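Local atomic coordinates of ribokinase (Arabidopsis thaliana, PDB entry 6ILS), a protein that phosphorylates D-ribose at O-5 with ATP and magnesium, yielding ribose 5-phosphate for nucleotide and amino-acid synthesis or the pentose phosphate pathway. Residues B[198-201]-B[205-208]; B[232-235]-B[239-242]; B[10-15]-B[115-120]; B[39-44]-B[257-262]; B[153-158]-B[176-181]. All coordinates share one frame; numbering follows the deposited sequence.

Contact 1: B[198-201]-B[205-208]; sequences GMPT and EQIS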
# COMPACT_ATOMS: atom_id res chain seq x y z
N GLY B 198 -14.34 -22.01 22.90
CA GLY B 198 -15.78 -21.84 22.90
C GLY B 198 -16.33 -21.50 24.28
O GLY B 198 -17.53 -21.62 24.52
N MET B 199 -15.45 -21.06 25.18
CA MET B 199 -15.84 -20.74 26.55
C MET B 199 -15.69 -19.26 26.84
O MET B 199 -14.90 -18.57 26.19
CB MET B 199 -15.02 -21.57 27.53
CG MET B 199 -14.91 -23.00 27.07
SD MET B 199 -14.08 -24.11 28.20
CE MET B 199 -14.18 -25.62 27.26
N PRO B 200 -16.46 -18.75 27.81
CA PRO B 200 -16.35 -17.32 28.14
C PRO B 200 -15.03 -17.02 28.84
O PRO B 200 -14.44 -17.91 29.44
CB PRO B 200 -17.55 -17.09 29.07
CG PRO B 200 -17.79 -18.43 29.70
CD PRO B 200 -17.46 -19.44 28.65
N THR B 201 -14.59 -15.77 28.78
CA THR B 201 -13.30 -15.39 29.36
C THR B 201 -13.42 -14.03 30.02
O THR B 201 -12.49 -13.22 29.99
CB THR B 201 -12.18 -15.39 28.29
OG1 THR B 201 -12.64 -14.70 27.12
CG2 THR B 201 -11.80 -16.80 27.90
N GLU B 205 -11.71 -16.86 36.82
CA GLU B 205 -12.19 -18.23 36.96
C GLU B 205 -12.50 -18.82 35.59
O GLU B 205 -12.09 -19.93 35.28
CB GLU B 205 -13.42 -18.29 37.86
CG GLU B 205 -14.02 -19.68 37.97
CD GLU B 205 -13.12 -20.66 38.70
OE1 GLU B 205 -12.22 -20.21 39.45
OE2 GLU B 205 -13.31 -21.89 38.53
N GLN B 206 -13.25 -18.08 34.79
CA GLN B 206 -13.59 -18.51 33.42
C GLN B 206 -12.33 -18.74 32.58
O GLN B 206 -12.22 -19.74 31.87
CB GLN B 206 -14.49 -17.47 32.75
CG GLN B 206 -15.93 -17.51 33.26
CD GLN B 206 -16.82 -16.45 32.64
OE1 GLN B 206 -16.34 -15.45 32.08
NE2 GLN B 206 -18.13 -16.65 32.74
N ILE B 207 -11.38 -17.82 32.68
CA ILE B 207 -10.12 -17.96 31.94
C ILE B 207 -9.40 -19.23 32.36
O ILE B 207 -8.94 -19.99 31.53
CB ILE B 207 -9.23 -16.72 32.13
CG1 ILE B 207 -9.86 -15.51 31.44
CG2 ILE B 207 -7.82 -16.99 31.64
CD1 ILE B 207 -9.23 -14.17 31.80
N SER B 208 -9.33 -19.48 33.67
CA SER B 208 -8.67 -20.68 34.17
C SER B 208 -9.31 -21.96 33.66
O SER B 208 -8.63 -22.95 33.39
CB SER B 208 -8.67 -20.67 35.71
OG SER B 208 -8.08 -19.47 36.18
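A helix-loop-helix connection brings Pro200 and Thr201, in the loop after helix 190-197, against Gln206 and Ile207 in the first turn of helix 204-216. The contact is van der Waals packing. Pro200 CB and CG lie side by side over one face of the Gln206 amide, with Pro200 CG 3.5 Å from Gln206 NE2 and Pro200 CB 3.6 Å from Gln206 OE1. The two side chains cross at about a right angle. Gln206 reaches this place because its CG stands beside the backbone N (chi1 -75°) and the chain then runs straight (chi2 178°). OE1 of the same amide accepts a hydrogen bond from the backbone N of Glu202, which fixes its rotation. Pro200 O ends 3.3 Å from Gln206 CB. This carbonyl is buried by the contact and has no polar partner in the model. One residue on, the CB of Thr201 meets Ile207 CG1 at 3.9 Å. Thr201 turns its OG1 back to Glu190 O, so its polar end is held by the preceding helix, and it also rests on Leu193 and Ser194 of helix 190-197 and on Ala210 of helix 204-216. Ile207 packs on Leu193 and, toward the sheet, on Phe234 of strand 231-235.

Contact 2: B[232-235]-B[239-242]; sequences ALFI and KPIQ
Phe234 carries its CG beside the backbone N (chi1 -61°), and this brings CD2 and CE2 to the pyrrolidine of Pro240. Pro240 CG lies 3.6 Å from Phe234 CD2, and the approach to the ring is oblique. Gln242 has a like first torsion (chi1 -62°), which leaves its CG 4.1 Å from Ala232 CB. The backbones form a beta hairpin, strand 231-235 with strand 241-243, at the margin of the large central sheet. Leu233 and Ile241 are its hydrogen-bonded antiparallel pair. Leu233 N donates to Ile241 O at 2.9 Å, in the carbonyl plane. Ile241 N donates to Leu233 O at 3.0 Å with a nearly straight N-H...O angle of 172°. Ala232 and Gln242 are the neighbouring non-hydrogen-bonded pair. There Ala232 CA makes a CA-H...O contact of 3.1 Å with Ile241 O. Toward the turn, a water lies 2.7 Å from both Leu233 O and Lys239 O and can donate to either. Leu233 and Ile241 face His275 of helix 275-289. On the other face Phe234 packs on Ser208 and Val211 of helix 204-216.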
# COMPACT_ATOMS: atom_id res chain seq x y z
N ALA B 232 -1.02 -13.83 32.28
CA ALA B 232 -0.85 -14.93 33.22
C ALA B 232 -0.27 -16.13 32.50
O ALA B 232 -0.54 -16.34 31.32
CB ALA B 232 -2.18 -15.28 33.91
N LEU B 233 0.57 -16.88 33.21
CA LEU B 233 1.18 -18.08 32.68
C LEU B 233 0.64 -19.28 33.44
O LEU B 233 0.86 -19.42 34.65
CB LEU B 233 2.70 -18.04 32.80
CG LEU B 233 3.45 -19.27 32.29
CD1 LEU B 233 3.28 -19.45 30.78
CD2 LEU B 233 4.92 -19.20 32.65
N PHE B 234 -0.09 -20.13 32.72
CA PHE B 234 -0.60 -21.38 33.28
C PHE B 234 0.27 -22.53 32.84
O PHE B 234 0.52 -22.71 31.65
CB PHE B 234 -2.04 -21.65 32.84
CG PHE B 234 -3.03 -20.61 33.25
CD1 PHE B 234 -3.15 -19.41 32.55
CD2 PHE B 234 -3.88 -20.82 34.32
CE1 PHE B 234 -4.08 -18.46 32.92
CE2 PHE B 234 -4.80 -19.87 34.70
CZ PHE B 234 -4.90 -18.69 34.00
N ILE B 235 0.74 -23.32 33.80
CA ILE B 235 1.49 -24.53 33.51
C ILE B 235 0.74 -25.70 34.15
O ILE B 235 0.39 -25.64 35.33
CB ILE B 235 2.91 -24.45 34.05
CG1 ILE B 235 3.63 -23.24 33.43
CG2 ILE B 235 3.66 -25.74 33.77
CD1 ILE B 235 5.02 -23.03 33.97
N LYS B 239 0.60 -23.89 40.02
CA LYS B 239 -0.18 -22.70 40.30
C LYS B 239 0.10 -21.67 39.21
O LYS B 239 1.25 -21.50 38.82
CB LYS B 239 0.19 -22.15 41.68
CG LYS B 239 -0.68 -21.01 42.16
CD LYS B 239 -0.13 -20.41 43.46
CE LYS B 239 -0.87 -19.13 43.82
NZ LYS B 239 -0.33 -18.49 45.06
N PRO B 240 -0.95 -21.01 38.69
CA PRO B 240 -0.80 -19.96 37.68
C PRO B 240 -0.01 -18.77 38.22
O PRO B 240 -0.07 -18.49 39.42
CB PRO B 240 -2.25 -19.54 37.38
CG PRO B 240 -3.08 -20.71 37.81
CD PRO B 240 -2.36 -21.28 38.99
N ILE B 241 0.74 -18.11 37.35
CA ILE B 241 1.46 -16.89 37.71
C ILE B 241 0.77 -15.71 37.05
O ILE B 241 0.52 -15.75 35.85
CB ILE B 241 2.93 -16.95 37.26
CG1 ILE B 241 3.59 -18.20 37.83
CG2 ILE B 241 3.70 -15.71 37.69
CD1 ILE B 241 4.87 -18.55 37.16
N GLN B 242 0.44 -14.68 37.82
CA GLN B 242 -0.20 -13.52 37.23
C GLN B 242 0.75 -12.33 37.24
O GLN B 242 1.55 -12.17 38.16
CB GLN B 242 -1.49 -13.18 37.97
CG GLN B 242 -2.54 -14.29 37.92
CD GLN B 242 -3.79 -13.95 38.71
OE1 GLN B 242 -4.07 -14.56 39.74
NE2 GLN B 242 -4.56 -12.99 38.22
O HOH W 1 2.14 -21.19 36.24

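Contact 3: B[10-15]-B[115-120]; sequences SANADI and GANMKA. With RIB (alpha-D-ribofuranose), chain F.
Asn117, in the short helix 116-119, approaches the chain just ahead of strand 12-18, its CA 5.5 Å from the CA of Ser10. Its side chain clasps the backbone of Ala11 with both ends of the amide. Ala11 N donates to Asn117 OD1 at 2.9 Å in an almost straight bond (169°). Asn117 ND2 returns a bond to Ala11 O at 2.8 Å; Ala11 O lies in the amide plane, but ND2 stands well above the carbonyl plane. The CG of Asn117 sits beside its backbone N (chi1 -69°), turning the amide toward Ala11. Strand 12-18 belongs to the smaller sheet, the lid of the PfkB fold, and helix 116-119 follows strand 108-113 of that sheet. An alanine in place of Asn117 would probably leave the N-H and C=O of Ala11 without these partners and free the start of the strand to shift. The strand matters because it carries Asp14, whose carboxylate grips the sugar in two places. Ribose O2 donates to Asp14 OD1 at a modelled 2.5 Å, a doubtfully short length, and O3 to Asp14 OD2 at 2.6 Å. Ser10 OG bonds to Glu144 OE1, and Glu144 binds the ribose through OE2.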
# COMPACT_ATOMS: atom_id res chain seq x y z
N SER B 10 4.77 -14.48 9.38
CA SER B 10 4.31 -13.49 8.40
C SER B 10 5.06 -12.17 8.39
O SER B 10 5.57 -11.72 9.40
CB SER B 10 2.86 -13.18 8.67
OG SER B 10 2.70 -12.70 10.00
N ALA B 11 5.06 -11.54 7.22
CA ALA B 11 5.55 -10.18 7.05
C ALA B 11 4.52 -9.42 6.21
O ALA B 11 4.14 -9.89 5.15
CB ALA B 11 6.92 -10.16 6.38
N ASN B 12 4.04 -8.29 6.73
CA ASN B 12 3.04 -7.45 6.07
C ASN B 12 3.50 -6.02 5.93
O ASN B 12 4.15 -5.49 6.83
CB ASN B 12 1.73 -7.40 6.88
CG ASN B 12 0.99 -8.71 6.91
OD1 ASN B 12 1.04 -9.49 5.96
ND2 ASN B 12 0.25 -8.94 7.99
N ALA B 13 3.15 -5.38 4.82
CA ALA B 13 3.16 -3.92 4.81
C ALA B 13 1.82 -3.49 5.37
O ALA B 13 0.78 -3.91 4.89
CB ALA B 13 3.38 -3.37 3.41
N ASP B 14 1.85 -2.67 6.41
CA ASP B 14 0.63 -2.19 7.05
C ASP B 14 0.24 -0.84 6.46
O ASP B 14 0.94 0.14 6.67
CB ASP B 14 0.84 -2.09 8.56
CG ASP B 14 0.90 -3.47 9.24
OD1 ASP B 14 0.34 -4.44 8.68
OD2 ASP B 14 1.48 -3.55 10.34
N ILE B 15 -0.87 -0.81 5.72
CA ILE B 15 -1.34 0.40 5.06
C ILE B 15 -2.44 1.08 5.89
O ILE B 15 -3.61 0.70 5.81
CB ILE B 15 -1.91 0.12 3.66
CG1 ILE B 15 -1.00 -0.81 2.84
CG2 ILE B 15 -2.13 1.44 2.92
CD1 ILE B 15 0.23 -0.15 2.35
N GLY B 115 -1.13 -12.92 0.40
CA GLY B 115 0.00 -12.85 -0.50
C GLY B 115 1.01 -13.97 -0.30
O GLY B 115 0.64 -15.13 -0.09
N ALA B 116 2.29 -13.59 -0.34
CA ALA B 116 3.38 -14.55 -0.20
C ALA B 116 3.33 -15.27 1.15
O ALA B 116 3.81 -16.39 1.26
CB ALA B 116 4.72 -13.85 -0.37
N ASN B 117 2.74 -14.62 2.16
CA ASN B 117 2.67 -15.24 3.50
C ASN B 117 1.87 -16.54 3.47
O ASN B 117 2.18 -17.49 4.21
CB ASN B 117 2.02 -14.29 4.52
CG ASN B 117 2.90 -13.09 4.85
OD1 ASN B 117 4.11 -13.22 5.07
ND2 ASN B 117 2.28 -11.92 4.91
N MET B 118 0.84 -16.56 2.63
CA MET B 118 -0.06 -17.71 2.55
C MET B 118 0.23 -18.60 1.34
O MET B 118 -0.10 -19.79 1.35
CB MET B 118 -1.51 -17.25 2.50
CG MET B 118 -2.05 -16.67 3.80
SD MET B 118 -1.97 -17.83 5.17
CE MET B 118 -3.25 -19.01 4.74
N LYS B 119 0.85 -18.05 0.31
CA LYS B 119 0.88 -18.74 -0.98
C LYS B 119 2.26 -19.09 -1.53
O LYS B 119 2.35 -19.80 -2.53
CB LYS B 119 0.10 -17.90 -2.00
CG LYS B 119 -1.40 -17.90 -1.71
CD LYS B 119 -2.15 -16.92 -2.60
CE LYS B 119 -3.65 -17.05 -2.40
NZ LYS B 119 -4.39 -16.05 -3.21
N ALA B 120 3.33 -18.64 -0.89
CA ALA B 120 4.66 -18.83 -1.46
C ALA B 120 5.51 -19.86 -0.73
O ALA B 120 6.72 -19.90 -0.91
CB ALA B 120 5.40 -17.51 -1.50
O5 RIB F . 0.17 -7.73 15.56
C5 RIB F . 0.36 -6.72 14.61
C4 RIB F . 0.25 -7.23 13.32
O4 RIB F . -1.04 -7.98 13.10
C3 RIB F . 0.11 -5.97 12.37
O3 RIB F . 1.50 -5.50 12.02
C2 RIB F . -0.64 -6.33 11.42
O2 RIB F . 0.07 -6.44 10.12
C1 RIB F . -1.33 -7.78 11.84
O1 RIB F . -0.81 -8.80 11.06

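Contact 4: B[39-44]-B[257-262]; sequences GGKGAN and AGDTFT. With RIB (alpha-D-ribofuranose), chain F; ATP (adenosine-5'-triphosphate), chain E.
The amide of Asn44 and the carboxylate of Asp259 are tilted 54° to each other where their ends meet. Asn44 ND2 donates to Asp259 OD2 at 2.9 Å, almost straight (176°). OD2 lies exactly in the amide plane. The donor comes from the anti side of OD2, 33° out of the carboxylate plane. The other oxygen, Asp259 OD1, lies 3.5 Å from Lys41 CG and accepts a hydrogen bond from Gln45 NE2. Asp259 OD2 also takes a 2.5 Å hydrogen bond from ribose O5, and Lys41 NZ donates to the same O5 at 2.9 Å. The Lys41 chain bends only at its last torsion, turning NZ to the sugar. Gly40 N holds ribose O3 at 3.0 Å. An alanine in place of Asp259 would probably leave ribose O5 without its acceptor and the Asn44 amide without its fixed partner. Asp259 ends the Gly-Ala-Gly-Asp motif of PfkB kinases, at the start of helix 257-270. In that motif Gly258 CA lies 3.5 Å from ATP O2G, where a side chain would clash. Ribose O5 and ATP PG are too far apart for direct transfer in this arrangement. The bond from O5 to OD2 is consistent with Asp259 being the predicted proton acceptor.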
# COMPACT_ATOMS: atom_id res chain seq x y z
N GLY B 39 5.41 -4.43 9.12
CA GLY B 39 4.68 -5.12 10.17
C GLY B 39 4.46 -6.58 9.82
O GLY B 39 5.24 -7.18 9.09
N GLY B 40 3.36 -7.12 10.32
CA GLY B 40 3.13 -8.55 10.27
C GLY B 40 3.55 -9.16 11.59
O GLY B 40 4.60 -8.80 12.15
N LYS B 41 2.78 -10.13 12.09
CA LYS B 41 3.09 -10.69 13.42
C LYS B 41 4.46 -11.34 13.46
O LYS B 41 5.17 -11.18 14.43
CB LYS B 41 1.99 -11.68 13.86
CG LYS B 41 0.71 -10.94 14.20
CD LYS B 41 -0.48 -11.82 14.50
CE LYS B 41 -1.72 -10.92 14.72
NZ LYS B 41 -1.55 -10.03 15.92
N GLY B 42 4.84 -12.04 12.41
CA GLY B 42 6.13 -12.71 12.38
C GLY B 42 7.28 -11.71 12.34
O GLY B 42 8.22 -11.83 13.11
N ALA B 43 7.21 -10.75 11.43
CA ALA B 43 8.28 -9.76 11.32
C ALA B 43 8.35 -8.93 12.61
O ALA B 43 9.45 -8.60 13.06
CB ALA B 43 8.07 -8.83 10.09
N ASN B 44 7.21 -8.61 13.19
CA ASN B 44 7.19 -7.87 14.46
C ASN B 44 7.92 -8.61 15.55
O ASN B 44 8.71 -8.04 16.30
CB ASN B 44 5.76 -7.60 14.95
CG ASN B 44 5.05 -6.55 14.13
OD1 ASN B 44 5.65 -5.84 13.34
ND2 ASN B 44 3.74 -6.43 14.36
N ALA B 257 2.12 -4.51 20.25
CA ALA B 257 2.43 -4.74 21.67
C ALA B 257 2.25 -6.19 22.10
O ALA B 257 3.02 -6.70 22.92
CB ALA B 257 1.58 -3.83 22.54
N GLY B 258 1.23 -6.86 21.58
CA GLY B 258 1.09 -8.28 21.84
C GLY B 258 2.25 -9.07 21.26
O GLY B 258 2.72 -10.03 21.86
N ASP B 259 2.71 -8.66 20.09
CA ASP B 259 3.87 -9.29 19.46
C ASP B 259 5.11 -9.08 20.30
O ASP B 259 5.92 -10.00 20.48
CB ASP B 259 4.09 -8.74 18.05
CG ASP B 259 2.94 -9.10 17.11
OD1 ASP B 259 2.47 -10.25 17.20
OD2 ASP B 259 2.51 -8.23 16.32
N THR B 260 5.26 -7.87 20.81
CA THR B 260 6.38 -7.52 21.68
C THR B 260 6.35 -8.37 22.94
O THR B 260 7.37 -8.93 23.38
CB THR B 260 6.33 -6.04 22.04
OG1 THR B 260 6.50 -5.26 20.83
CG2 THR B 260 7.42 -5.68 23.03
N PHE B 261 5.16 -8.47 23.53
CA PHE B 261 4.99 -9.24 24.77
C PHE B 261 5.47 -10.68 24.56
O PHE B 261 6.26 -11.22 25.34
CB PHE B 261 3.52 -9.23 25.23
CG PHE B 261 3.32 -9.92 26.57
CD1 PHE B 261 3.11 -11.29 26.64
CD2 PHE B 261 3.40 -9.19 27.74
CE1 PHE B 261 2.95 -11.92 27.87
CE2 PHE B 261 3.24 -9.82 28.98
CZ PHE B 261 3.02 -11.19 29.04
N THR B 262 4.99 -11.29 23.48
CA THR B 262 5.26 -12.70 23.23
C THR B 262 6.74 -12.93 22.90
O THR B 262 7.38 -13.83 23.44
CB THR B 262 4.38 -13.25 22.08
OG1 THR B 262 3.00 -12.96 22.37
CG2 THR B 262 4.55 -14.75 21.95
O5 RIB F . 0.17 -7.73 15.56
C5 RIB F . 0.36 -6.72 14.61
C4 RIB F . 0.25 -7.23 13.32
O4 RIB F . -1.04 -7.98 13.10
C3 RIB F . 0.11 -5.97 12.37
O3 RIB F . 1.50 -5.50 12.02
C2 RIB F . -0.64 -6.33 11.42
O2 RIB F . 0.07 -6.44 10.12
C1 RIB F . -1.33 -7.78 11.84
O1 RIB F . -0.81 -8.80 11.06
PG ATP E . -2.91 -9.09 21.64
O1G ATP E . -2.38 -10.45 21.35
O2G ATP E . -2.21 -8.05 20.78
O3G ATP E . -4.37 -9.00 21.34
PB ATP E . -3.66 -8.09 24.15
O1B ATP E . -3.08 -8.04 25.50
O2B ATP E . -4.93 -8.79 24.26
O3B ATP E . -2.65 -8.85 23.20
PA ATP E . -3.57 -5.19 23.89
O1A ATP E . -4.63 -4.63 24.83
O2A ATP E . -3.46 -4.32 22.67
O3A ATP E . -3.96 -6.66 23.46
O5' ATP E . -2.19 -5.18 24.62
C5' ATP E . -1.05 -5.76 24.00
C4' ATP E . 0.11 -5.80 25.09
O4' ATP E . 0.35 -4.38 25.63
C3' ATP E . -0.26 -6.50 26.07
O3' ATP E . 0.85 -7.25 26.60
C2' ATP E . -0.79 -5.45 27.24
O2' ATP E . -0.69 -6.15 28.52
C1' ATP E . -0.07 -4.42 27.13
N9 ATP E . -0.87 -3.20 27.33
C8 ATP E . -2.07 -2.68 26.93
N7 ATP E . -2.21 -1.46 27.52
C5 ATP E . -1.09 -1.23 28.28
C6 ATP E . -0.72 -0.15 29.08
N6 ATP E . -1.46 1.06 29.33
N1 ATP E . 0.45 -0.18 29.72
C2 ATP E . 1.29 -1.26 29.59
N3 ATP E . 0.94 -2.32 28.81
C4 ATP E . -0.26 -2.29 28.16

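Contact 5: B[153-158]-B[176-181]; sequences VAKAVK and PNELLD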
# COMPACT_ATOMS: atom_id res chain seq x y z
N VAL B 153 6.93 -27.21 10.93
CA VAL B 153 7.99 -26.59 11.73
C VAL B 153 7.96 -27.11 13.17
O VAL B 153 8.98 -27.49 13.73
CB VAL B 153 7.84 -25.04 11.72
CG1 VAL B 153 8.74 -24.40 12.78
CG2 VAL B 153 8.16 -24.50 10.34
N ALA B 154 6.77 -27.13 13.76
CA ALA B 154 6.63 -27.53 15.15
C ALA B 154 7.09 -28.98 15.33
O ALA B 154 7.83 -29.28 16.26
CB ALA B 154 5.20 -27.37 15.59
N LYS B 155 6.68 -29.85 14.42
CA LYS B 155 7.07 -31.26 14.48
C LYS B 155 8.58 -31.43 14.33
O LYS B 155 9.18 -32.28 14.98
CB LYS B 155 6.34 -32.08 13.41
CG LYS B 155 4.89 -32.33 13.78
CD LYS B 155 4.18 -33.22 12.78
CE LYS B 155 2.73 -33.39 13.20
NZ LYS B 155 2.00 -34.39 12.37
N ALA B 156 9.19 -30.59 13.51
CA ALA B 156 10.64 -30.64 13.31
C ALA B 156 11.39 -30.22 14.57
O ALA B 156 12.56 -30.55 14.74
CB ALA B 156 11.05 -29.77 12.13
N VAL B 157 10.73 -29.46 15.44
CA VAL B 157 11.40 -29.01 16.64
C VAL B 157 11.20 -29.99 17.78
O VAL B 157 12.16 -30.37 18.43
CB VAL B 157 10.92 -27.64 17.11
CG1 VAL B 157 11.71 -27.25 18.31
CG2 VAL B 157 11.09 -26.61 16.01
N LYS B 158 9.95 -30.36 18.02
CA LYS B 158 9.60 -31.35 19.03
C LYS B 158 10.58 -32.52 18.96
O LYS B 158 11.15 -32.93 19.97
CB LYS B 158 8.15 -31.84 18.84
N PRO B 176 -5.74 -26.59 14.31
CA PRO B 176 -5.65 -28.04 14.14
C PRO B 176 -5.00 -28.70 15.34
O PRO B 176 -3.99 -28.21 15.84
CB PRO B 176 -4.75 -28.20 12.91
CG PRO B 176 -4.84 -26.89 12.19
CD PRO B 176 -5.01 -25.86 13.26
N ASN B 177 -5.57 -29.81 15.81
CA ASN B 177 -5.04 -30.47 17.01
C ASN B 177 -3.66 -31.01 16.79
O ASN B 177 -2.89 -31.16 17.73
CB ASN B 177 -5.98 -31.59 17.45
CG ASN B 177 -7.26 -31.07 18.03
OD1 ASN B 177 -7.23 -30.26 18.96
ND2 ASN B 177 -8.38 -31.48 17.47
N GLU B 178 -3.37 -31.32 15.54
CA GLU B 178 -2.06 -31.77 15.15
C GLU B 178 -1.05 -30.66 15.49
O GLU B 178 0.08 -30.94 15.87
CB GLU B 178 -2.05 -32.10 13.67
CG GLU B 178 -0.79 -32.74 13.19
CD GLU B 178 -0.86 -33.07 11.73
OE1 GLU B 178 -1.83 -32.62 11.07
OE2 GLU B 178 0.06 -33.76 11.23
N LEU B 179 -1.49 -29.42 15.38
CA LEU B 179 -0.60 -28.30 15.67
C LEU B 179 -0.49 -28.12 17.19
O LEU B 179 0.62 -28.04 17.72
CB LEU B 179 -1.10 -27.02 15.00
CG LEU B 179 -0.22 -25.77 15.21
CD1 LEU B 179 1.23 -26.05 14.88
CD2 LEU B 179 -0.77 -24.60 14.42
N LEU B 180 -1.63 -28.04 17.87
CA LEU B 180 -1.65 -27.95 19.33
C LEU B 180 -0.81 -29.05 20.00
O LEU B 180 -0.11 -28.79 20.99
CB LEU B 180 -3.10 -28.01 19.84
CG LEU B 180 -4.01 -26.86 19.42
CD1 LEU B 180 -5.45 -27.11 19.84
CD2 LEU B 180 -3.52 -25.52 19.98
N ASP B 181 -0.85 -30.26 19.46
CA ASP B 181 -0.07 -31.37 20.03
C ASP B 181 1.43 -31.23 19.86
O ASP B 181 2.19 -31.96 20.49
CB ASP B 181 -0.49 -32.71 19.40
CG ASP B 181 -1.70 -33.32 20.07
OD1 ASP B 181 -1.88 -33.14 21.30
OD2 ASP B 181 -2.48 -34.01 19.37
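Ala154 and Leu179 are the nearest CA pair between segments 153-158 and 176-181, with their CA atoms 7.3 Å apart. Pro176 occupies the N-cap position of the short helix 177-180. Ala154 CB points at the other helix and meets Leu179 CD1 at 4.2 Å. Leu179 also packs on Asn150 and Ile151 of the longer helix and on Leu166 of strand 164-170. Helix 147-158 is the connection of the beta-alpha-beta crossover between strands 138-143 and 164-170, and helix 177-180 stands in the link to the next strand, 185-187. The outer part of the contact is a salt bridge. Lys155 stretches its chain fully and meets the Glu178 side chain at about a right angle. Glu178 holds its CG opposite the backbone N (chi1 -172°) and is also extended, so the two charged ends meet between the helices. Lys155 NZ to Glu178 OE2 is modelled at 2.3 Å. That is too short to be taken literally, and the exact placing of these two exposed ends is doubtful. The charged pair at the exposed rim probably adds a flexible electrostatic link to a small apolar touch.

In the fold
Contact 4 lies deepest, about 4 Å from the centre of the chain, and contact 3 is also fully buried. Their backbones meet through probable hydrogen bonds from Ala43 N to Ser10 O and from Gly39 N to Asn12 O, and both touch the ribose. In contact 4 polar side chains hold the sugar; in contact 3 an asparagine holds the backbone ahead of the strand that carries Asp14. Contacts 1, 2 and 5 lie farther out and bind no ligand. Contacts 1 and 2 touch and share the interface between helix 204-216 and the hairpin. Contact 1 is chiefly van der Waals packing, contact 2 backbone pairing. Contact 5 touches none of the others and has the single salt bridge among the five.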